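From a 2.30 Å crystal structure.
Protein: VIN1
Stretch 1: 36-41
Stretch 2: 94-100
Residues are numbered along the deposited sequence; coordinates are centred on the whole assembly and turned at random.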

# COMPACT_ATOMS: atom_id res chain seq x y z
N LEU A 36 26.13 35.32 24.61
CA LEU A 36 25.82 36.69 24.20
C LEU A 36 24.39 37.04 24.57
O LEU A 36 23.45 36.34 24.18
N LYS A 37 24.20 38.14 25.30
CA LYS A 37 22.87 38.56 25.73
C LYS A 37 22.09 39.07 24.52
O LYS A 37 22.45 40.08 23.91
N GLU A 38 21.00 38.37 24.19
CA GLU A 38 20.16 38.73 23.06
C GLU A 38 18.85 39.31 23.57
O GLU A 38 18.24 38.76 24.50
N ASP A 39 18.42 40.42 22.97
CA ASP A 39 17.15 41.05 23.32
C ASP A 39 16.02 40.34 22.59
O ASP A 39 15.97 40.35 21.35
N LEU A 40 15.12 39.71 23.34
CA LEU A 40 14.04 38.92 22.77
C LEU A 40 12.85 39.76 22.33
O LEU A 40 11.87 39.19 21.83
N THR A 41 12.91 41.08 22.50
CA THR A 41 11.76 41.93 22.20
C THR A 41 11.28 41.84 20.75
O THR A 41 10.07 41.72 20.53
N LEU A 94 11.13 40.89 31.60
CA LEU A 94 11.86 40.41 32.77
C LEU A 94 13.23 39.85 32.38
O LEU A 94 14.23 40.14 33.03
N LEU A 95 13.28 39.04 31.32
CA LEU A 95 14.55 38.46 30.91
C LEU A 95 15.50 39.52 30.37
O LEU A 95 16.72 39.41 30.57
N LYS A 96 14.98 40.56 29.71
CA LYS A 96 15.84 41.69 29.36
C LYS A 96 16.39 42.35 30.61
O LYS A 96 17.56 42.76 30.64
N ALA A 97 15.57 42.46 31.66
CA ALA A 97 16.05 43.04 32.91
C ALA A 97 17.10 42.15 33.57
O ALA A 97 18.22 42.60 33.86
N ASP A 98 16.77 40.88 33.81
CA ASP A 98 17.68 39.94 34.45
C ASP A 98 17.61 38.60 33.74
O ASP A 98 16.52 38.06 33.54
N GLN A 99 18.78 38.06 33.38
CA GLN A 99 18.82 36.78 32.68
C GLN A 99 18.31 35.65 33.55
O GLN A 99 17.63 34.73 33.07
N GLY A 100 18.60 35.69 34.85
CA GLY A 100 18.21 34.63 35.75
C GLY A 100 16.82 34.79 36.34
O GLY A 100 16.49 34.13 37.33

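Lys37 makes the main polar link between the stretches. Its CA-to-CB bond points sideways, but the chain, t at chi1, p at chi2 and t at chi3 and chi4, carries the ammonium group to the end of the helix. There Lys37 NZ donates two hydrogen bonds: to the backbone Leu95 O at 2.8 Å and to the side-chain Gln99 OE1 at 2.7 Å. Leu95 O lies near the helix C-terminus, where a carbonyl can accept from a side chain. Gln99 points toward stretch 1 with chi1 t and chi2 p. Its amide is used at both ends, since NE2 is hydrogen-bonded elsewhere in the structure.

Leu40 and Leu95 form the apolar part of the contact. Both are buried, each points toward the other stretch, and both are m, t. Leu40 CD1 meets Leu95 CD1 at 4.1 Å.

Asp39, chi1 t, spends OD1 within its own stretch. Asp39 OD1 accepts from Thr41 OG1 at 3.0 Å and, weakly, from Thr41 N at 3.4 Å, a capping bond ahead of the helix. Across the gap, Asp39 OD1 touches only the aliphatic part of Lys96, with CD at 3.9 Å. Lys96 is extended, all t, and its NZ makes no hydrogen bond to stretch 1.

Ala97 and Asp98 point away. Asp98 OD1 accepts a weak bond from Gly100 N at 3.3 Å.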

# COMPACT_ATOMS: atom_id res chain seq x y z
CB LEU A 36 26.06 36.88 22.70
CG LEU A 36 25.78 38.28 22.16
CD1 LEU A 36 26.46 39.34 23.01
CD2 LEU A 36 26.23 38.39 20.72
CB LYS A 37 22.98 39.64 26.80
CG LYS A 37 21.64 40.05 27.40
CD LYS A 37 20.99 38.88 28.13
CE LYS A 37 19.68 39.30 28.76
NZ LYS A 37 19.03 38.16 29.47
CB GLU A 38 19.88 37.52 22.17
CG GLU A 38 20.52 37.60 20.80
CD GLU A 38 19.99 38.75 19.97
OE1 GLU A 38 20.59 39.84 20.01
OE2 GLU A 38 18.95 38.57 19.30
CB ASP A 39 17.17 42.53 22.98
CG ASP A 39 15.89 43.24 23.38
OD1 ASP A 39 15.22 42.78 24.33
OD2 ASP A 39 15.55 44.26 22.73
CB LEU A 40 13.59 37.87 23.78
CG LEU A 40 14.72 37.06 24.41
CD1 LEU A 40 14.20 36.10 25.47
CD2 LEU A 40 15.48 36.30 23.33
CB THR A 41 12.07 43.38 22.59
OG1 THR A 41 12.30 43.45 24.00
CG2 THR A 41 10.92 44.30 22.22
CB LEU A 94 11.04 39.36 33.51
CG LEU A 94 9.61 39.78 33.87
CD1 LEU A 94 8.84 38.61 34.46
CD2 LEU A 94 9.62 40.96 34.83
CB LEU A 95 14.32 37.37 29.86
CG LEU A 95 13.70 36.08 30.42
CD1 LEU A 95 13.66 35.00 29.36
CD2 LEU A 95 14.47 35.60 31.65
CB LYS A 96 15.07 42.70 28.51
CG LYS A 96 15.89 43.93 28.14
CD LYS A 96 15.03 45.01 27.49
CE LYS A 96 15.83 46.28 27.27
NZ LYS A 96 14.99 47.38 26.74
CB ALA A 97 14.87 43.28 33.86
CB ASP A 98 17.36 39.77 35.94
CG ASP A 98 18.28 38.78 36.62
OD1 ASP A 98 19.43 38.60 36.15
OD2 ASP A 98 17.87 38.18 37.64
CB GLN A 99 20.25 36.49 32.20
CG GLN A 99 20.50 35.06 31.76
CD GLN A 99 19.62 34.63 30.60
OE1 GLN A 99 19.19 35.46 29.80
NE2 GLN A 99 19.35 33.33 30.50